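Local coordinates for beta-N-acetylhexosaminidase (Thermotoga neapolitana, PDB 5BZA), which probably hydrolyses terminal non-reducing N-acetyl-D-hexosamine residues from N-acetyl-beta-D-hexosaminides, as a glycoside hydrolase of family 3, at residues F151-G164 / F194-T208. Numbering follows the deposited sequence.
Sequences FKGGVIPCIKHFPG and FRRIFQSRVKTAVMT. With CD (cadmium ion), chain N.
Ile159 and Met207 lie at the middle of a parallel strand pairing that illustrates how a TIM barrel joins neighbouring strands. Backbone hydrogen bonds alternate between the strands: Ala205 N to Pro157 O, Ile159 N to Ala205 O, and Met207 N to Ile159 O, the last 2.8 Å long and almost straight at 177°. A beta bulge near the cis peptide before His161 then shifts the register by one, and Phe162 N takes up Met207 O at 2.8 Å.

Apolar packing fills the side toward helix 192-198. Ile159 CG1 stands between its backbone N and carbonyl carbon (chi1 57°), which carries CD1 to Phe194 CD2 at 3.7 Å and on to Ile197 and Phe198 CE1. Phe162 turns its ring edge to the face of Phe194, a T-shaped pair with centroids 5.9 Å apart and planes at 80°, while Phe162 CB meets Val206 CG1 at 3.6 Å. A leucine in place of Phe194 would probably leave the Phe162 edge without its aromatic face and open a gap against the backbone of His161 and Phe162, where CZ and CE2 now lie. At the other end, Val202 CG1 makes a CH-pi contact over the face of Phe151.

His161 also reaches out of the pairing: its NE2 binds a cadmium ion at 2.7 Å, with Asp245 as the other protein ligand, and His161 ND1 is hydrogen-bonded to Asp117.

Strand 156-162 thus runs between strands 110-111 and 205-208 of the barrel, with helix 192-198 packed outside, helix 136-153 touching Ile159 and Val202, and helix 225-235 meeting Phe162 and Phe198.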
loop_
_atom_site.group_PDB
_atom_site.type_symbol
_atom_site.label_atom_id
_atom_site.label_comp_id
_atom_site.label_asym_id
_atom_site.label_seq_id
_atom_site.Cartn_x
_atom_site.Cartn_y
_atom_site.Cartn_z
ATOM N N PHE B 151 -10.369 1.001 15.795
ATOM C CA PHE B 151 -10.640 -0.126 16.653
ATOM C C PHE B 151 -11.333 -1.308 15.919
ATOM O O PHE B 151 -10.892 -2.454 16.023
ATOM C CB PHE B 151 -11.484 0.380 17.809
ATOM C CG PHE B 151 -11.574 -0.555 18.921
ATOM C CD1 PHE B 151 -10.433 -0.856 19.648
ATOM C CD2 PHE B 151 -12.800 -1.087 19.306
ATOM C CE1 PHE B 151 -10.490 -1.728 20.718
ATOM C CE2 PHE B 151 -12.881 -1.952 20.389
ATOM C CZ PHE B 151 -11.723 -2.269 21.103
ATOM N N LYS B 152 -12.403 -1.028 15.177
ATOM C CA LYS B 152 -13.078 -2.029 14.378
ATOM C C LYS B 152 -12.072 -2.691 13.417
ATOM O O LYS B 152 -12.037 -3.901 13.306
ATOM C CB LYS B 152 -14.233 -1.415 13.584
ATOM C CG LYS B 152 -15.609 -1.252 14.301
ATOM C CD LYS B 152 -16.678 -0.958 13.196
ATOM C CE LYS B 152 -18.149 -0.745 13.640
ATOM N NZ LYS B 152 -18.608 0.523 14.284
ATOM N N GLY B 153 -11.214 -1.881 12.791
ATOM C CA GLY B 153 -10.216 -2.363 11.861
ATOM C C GLY B 153 -9.133 -3.228 12.485
ATOM O O GLY B 153 -8.457 -3.956 11.772
ATOM N N GLY B 154 -8.938 -3.163 13.798
ATOM C CA GLY B 154 -7.927 -4.008 14.418
ATOM C C GLY B 154 -6.710 -3.269 14.959
ATOM O O GLY B 154 -5.631 -3.853 15.160
ATOM N N VAL B 155 -6.836 -1.968 15.137
ATOM C CA VAL B 155 -5.712 -1.232 15.681
ATOM C C VAL B 155 -6.158 -0.366 16.864
ATOM O O VAL B 155 -7.164 0.333 16.808
ATOM C CB VAL B 155 -5.097 -0.396 14.534
ATOM C CG1 VAL B 155 -4.354 0.721 15.016
ATOM C CG2 VAL B 155 -4.191 -1.281 13.703
ATOM N N ILE B 156 -5.419 -0.393 17.948
ATOM C CA ILE B 156 -5.747 0.521 19.081
ATOM C C ILE B 156 -5.309 1.936 18.829
ATOM O O ILE B 156 -4.126 2.195 18.711
ATOM C CB ILE B 156 -5.119 0.049 20.374
ATOM C CG1 ILE B 156 -5.721 -1.308 20.704
ATOM C CG2 ILE B 156 -5.442 1.025 21.532
ATOM C CD1 ILE B 156 -5.133 -1.888 21.908
ATOM N N PRO B 157 -6.269 2.870 18.796
ATOM C CA PRO B 157 -5.903 4.275 18.596
ATOM C C PRO B 157 -5.159 4.849 19.785
ATOM O O PRO B 157 -5.285 4.348 20.899
ATOM C CB PRO B 157 -7.261 4.965 18.388
ATOM C CG PRO B 157 -8.209 4.130 19.150
ATOM C CD PRO B 157 -7.717 2.701 19.023
ATOM N N CYS B 158 -4.347 5.861 19.511
ATOM C CA CYS B 158 -3.700 6.671 20.547
ATOM C C CYS B 158 -4.017 8.148 20.303
ATOM O O CYS B 158 -3.470 8.801 19.400
ATOM C CB CYS B 158 -2.186 6.446 20.551
ATOM S SG CYS B 158 -1.329 7.359 21.866
ATOM N N ILE B 159 -4.930 8.678 21.092
ATOM C CA ILE B 159 -5.367 10.044 20.875
ATOM C C ILE B 159 -4.292 11.009 21.378
ATOM O O ILE B 159 -3.591 10.719 22.302
ATOM C CB ILE B 159 -6.746 10.297 21.545
ATOM C CG1 ILE B 159 -6.708 10.002 23.047
ATOM C CG2 ILE B 159 -7.820 9.470 20.833
ATOM C CD1 ILE B 159 -8.063 10.198 23.719
ATOM N N LYS B 160 -4.170 12.160 20.731
ATOM C CA LYS B 160 -3.099 13.112 21.012
ATOM C C LYS B 160 -3.558 14.520 20.614
ATOM O O LYS B 160 -4.473 14.651 19.799
ATOM C CB LYS B 160 -1.817 12.704 20.246
ATOM C CG LYS B 160 -1.966 12.763 18.730
ATOM C CD LYS B 160 -0.767 12.125 18.034
ATOM C CE LYS B 160 -0.935 12.145 16.527
ATOM N NZ LYS B 160 0.222 11.540 15.840
ATOM N N HIS B 161 -2.965 15.572 21.199
ATOM C CA HIS B 161 -2.023 15.472 22.306
ATOM C C HIS B 161 -2.630 16.077 23.573
ATOM O O HIS B 161 -2.847 17.292 23.651
ATOM C CB HIS B 161 -0.695 16.195 21.993
ATOM C CG HIS B 161 -0.214 16.053 20.573
ATOM N ND1 HIS B 161 -0.814 16.689 19.504
ATOM C CD2 HIS B 161 0.843 15.375 20.066
ATOM C CE1 HIS B 161 -0.157 16.397 18.398
ATOM N NE2 HIS B 161 0.834 15.590 18.709
ATOM N N PHE B 162 -2.850 15.239 24.581
ATOM C CA PHE B 162 -3.513 15.660 25.804
ATOM C C PHE B 162 -2.701 16.745 26.552
ATOM O O PHE B 162 -1.511 16.540 26.813
ATOM C CB PHE B 162 -3.719 14.434 26.708
ATOM C CG PHE B 162 -4.206 14.781 28.082
ATOM C CD1 PHE B 162 -5.562 14.927 28.330
ATOM C CD2 PHE B 162 -3.310 15.019 29.104
ATOM C CE1 PHE B 162 -6.006 15.282 29.580
ATOM C CE2 PHE B 162 -3.756 15.406 30.366
ATOM C CZ PHE B 162 -5.093 15.522 30.597
ATOM N N PRO B 163 -3.355 17.839 27.005
ATOM C CA PRO B 163 -4.798 18.108 26.972
ATOM C C PRO B 163 -5.237 18.948 25.756
ATOM O O PRO B 163 -6.355 19.437 25.718
ATOM C CB PRO B 163 -5.027 18.888 28.279
ATOM C CG PRO B 163 -3.736 19.732 28.404
ATOM C CD PRO B 163 -2.636 18.804 27.881
ATOM N N GLY B 164 -4.358 19.153 24.795
ATOM C CA GLY B 164 -4.747 19.893 23.615
ATOM C C GLY B 164 -3.659 20.854 23.228
ATOM O O GLY B 164 -3.296 21.736 24.029
ATOM N N PHE B 194 -11.410 14.678 23.894
ATOM C CA PHE B 194 -10.834 13.663 24.796
ATOM C C PHE B 194 -11.895 13.007 25.721
ATOM O O PHE B 194 -11.905 11.774 25.919
ATOM C CB PHE B 194 -9.679 14.241 25.610
ATOM C CG PHE B 194 -8.452 14.594 24.781
ATOM C CD1 PHE B 194 -8.341 15.839 24.159
ATOM C CD2 PHE B 194 -7.397 13.702 24.658
ATOM C CE1 PHE B 194 -7.213 16.166 23.396
ATOM C CE2 PHE B 194 -6.264 14.026 23.901
ATOM C CZ PHE B 194 -6.178 15.274 23.273
ATOM N N ARG B 195 -12.753 13.850 26.305
ATOM C CA ARG B 195 -13.844 13.414 27.160
ATOM C C ARG B 195 -14.796 12.490 26.391
ATOM O O ARG B 195 -15.308 11.492 26.933
ATOM C CB ARG B 195 -14.583 14.637 27.732
ATOM C CG ARG B 195 -13.753 15.410 28.783
ATOM C CD ARG B 195 -14.254 16.852 29.101
ATOM N NE ARG B 195 -15.641 16.881 29.537
ATOM C CZ ARG B 195 -16.486 17.876 29.271
ATOM N NH1 ARG B 195 -16.078 18.953 28.588
ATOM N NH2 ARG B 195 -17.744 17.804 29.699
ATOM N N ARG B 196 -15.046 12.835 25.140
ATOM C CA ARG B 196 -15.920 12.036 24.282
ATOM C C ARG B 196 -15.377 10.614 24.128
ATOM O O ARG B 196 -16.142 9.613 24.203
ATOM C CB ARG B 196 -16.090 12.695 22.901
ATOM C CG ARG B 196 -17.115 11.964 21.953
ATOM C CD ARG B 196 -18.557 12.010 22.489
ATOM N NE ARG B 196 -18.951 13.372 22.875
ATOM C CZ ARG B 196 -19.363 14.327 22.042
ATOM N NH1 ARG B 196 -19.482 14.072 20.738
ATOM N NH2 ARG B 196 -19.680 15.534 22.532
ATOM N N ILE B 197 -14.069 10.513 23.915
ATOM C CA ILE B 197 -13.479 9.184 23.792
ATOM C C ILE B 197 -13.567 8.433 25.146
ATOM O O ILE B 197 -13.911 7.220 25.179
ATOM C CB ILE B 197 -11.985 9.205 23.312
ATOM C CG1 ILE B 197 -11.782 10.055 22.030
ATOM C CG2 ILE B 197 -11.425 7.773 23.236
ATOM C CD1 ILE B 197 -12.845 9.886 20.989
ATOM N N PHE B 198 -13.270 9.130 26.253
ATOM C CA PHE B 198 -13.245 8.442 27.575
ATOM C C PHE B 198 -14.612 7.932 28.049
ATOM O O PHE B 198 -14.679 6.996 28.834
ATOM C CB PHE B 198 -12.637 9.337 28.665
ATOM C CG PHE B 198 -11.249 9.776 28.357
ATOM C CD1 PHE B 198 -10.373 8.903 27.693
ATOM C CD2 PHE B 198 -10.800 11.044 28.723
ATOM C CE1 PHE B 198 -9.044 9.291 27.406
ATOM C CE2 PHE B 198 -9.497 11.459 28.421
ATOM C CZ PHE B 198 -8.617 10.588 27.752
ATOM N N GLN B 199 -15.686 8.563 27.576
ATOM C CA GLN B 199 -17.037 8.140 27.922
ATOM C C GLN B 199 -17.501 6.941 27.091
ATOM O O GLN B 199 -18.550 6.366 27.414
ATOM C CB GLN B 199 -18.015 9.302 27.762
ATOM C CG GLN B 199 -17.937 10.255 28.937
ATOM C CD GLN B 199 -18.806 11.483 28.773
ATOM O OE1 GLN B 199 -19.250 11.813 27.660
ATOM N NE2 GLN B 199 -18.983 12.222 29.866
ATOM N N SER B 200 -16.805 6.633 25.978
ATOM C CA SER B 200 -17.124 5.439 25.169
ATOM C C SER B 200 -16.518 4.191 25.777
ATOM O O SER B 200 -15.822 4.248 26.783
ATOM C CB SER B 200 -16.599 5.580 23.722
ATOM O OG SER B 200 -15.167 5.374 23.645
ATOM N N ARG B 201 -16.729 3.055 25.124
ATOM C CA ARG B 201 -16.041 1.819 25.515
ATOM C C ARG B 201 -14.932 1.419 24.528
ATOM O O ARG B 201 -14.448 0.298 24.613
ATOM C CB ARG B 201 -17.035 0.642 25.645
ATOM C CG ARG B 201 -18.084 0.744 26.777
ATOM C CD ARG B 201 -17.443 0.590 28.168
ATOM N NE ARG B 201 -16.789 -0.713 28.358
ATOM C CZ ARG B 201 -16.243 -1.138 29.504
ATOM N NH1 ARG B 201 -16.216 -0.349 30.582
ATOM N NH2 ARG B 201 -15.677 -2.346 29.576
ATOM N N VAL B 202 -14.471 2.335 23.662
ATOM C CA VAL B 202 -13.323 2.021 22.823
ATOM C C VAL B 202 -12.061 2.051 23.666
ATOM O O VAL B 202 -11.812 3.012 24.409
ATOM C CB VAL B 202 -13.126 3.014 21.643
ATOM C CG1 VAL B 202 -11.870 2.650 20.840
ATOM C CG2 VAL B 202 -14.307 3.002 20.721
ATOM N N LYS B 203 -11.279 0.986 23.584
ATOM C CA LYS B 203 -9.996 0.969 24.244
ATOM C C LYS B 203 -9.093 1.931 23.500
ATOM O O LYS B 203 -8.969 1.841 22.254
ATOM C CB LYS B 203 -9.375 -0.421 24.248
ATOM C CG LYS B 203 -8.073 -0.493 25.048
ATOM C CD LYS B 203 -7.644 -1.927 25.275
ATOM C CE LYS B 203 -6.839 -2.042 26.563
ATOM N NZ LYS B 203 -7.197 -3.255 27.353
ATOM N N THR B 204 -8.412 2.809 24.230
ATOM C CA THR B 204 -7.533 3.777 23.571
ATOM C C THR B 204 -6.276 4.028 24.401
ATOM O O THR B 204 -6.278 3.825 25.600
ATOM C CB THR B 204 -8.267 5.157 23.311
ATOM O OG1 THR B 204 -7.397 6.039 22.590
ATOM C CG2 THR B 204 -8.645 5.881 24.626
ATOM N N ALA B 205 -5.177 4.445 23.766
ATOM C CA ALA B 205 -4.076 5.026 24.553
ATOM C C ALA B 205 -4.179 6.565 24.480
ATOM O O ALA B 205 -4.875 7.122 23.629
ATOM C CB ALA B 205 -2.684 4.523 24.069
ATOM N N VAL B 206 -3.492 7.249 25.384
ATOM C CA VAL B 206 -3.460 8.713 25.336
ATOM C C VAL B 206 -2.007 9.176 25.263
ATOM O O VAL B 206 -1.177 8.765 26.088
ATOM C CB VAL B 206 -4.119 9.366 26.571
ATOM C CG1 VAL B 206 -3.909 10.891 26.525
ATOM C CG2 VAL B 206 -5.579 9.018 26.630
ATOM N N MET B 207 -1.705 10.035 24.293
ATOM C CA MET B 207 -0.382 10.667 24.235
ATOM C C MET B 207 -0.408 12.112 24.799
ATOM O O MET B 207 -1.301 12.878 24.490
ATOM C CB MET B 207 0.152 10.659 22.789
ATOM C CG MET B 207 1.634 11.017 22.719
ATOM S SD MET B 207 2.338 11.192 21.031
ATOM C CE MET B 207 2.307 9.476 20.447
ATOM N N THR B 208 0.574 12.474 25.614
ATOM C CA THR B 208 0.630 13.822 26.246
ATOM C C THR B 208 1.260 14.844 25.344
ATOM O O THR B 208 1.986 14.478 24.419
ATOM C CB THR B 208 1.411 13.817 27.573
ATOM O OG1 THR B 208 2.781 13.477 27.320
ATOM C CG2 THR B 208 0.796 12.811 28.536
HETATM CD CD CD N . 3.419 15.179 17.972
#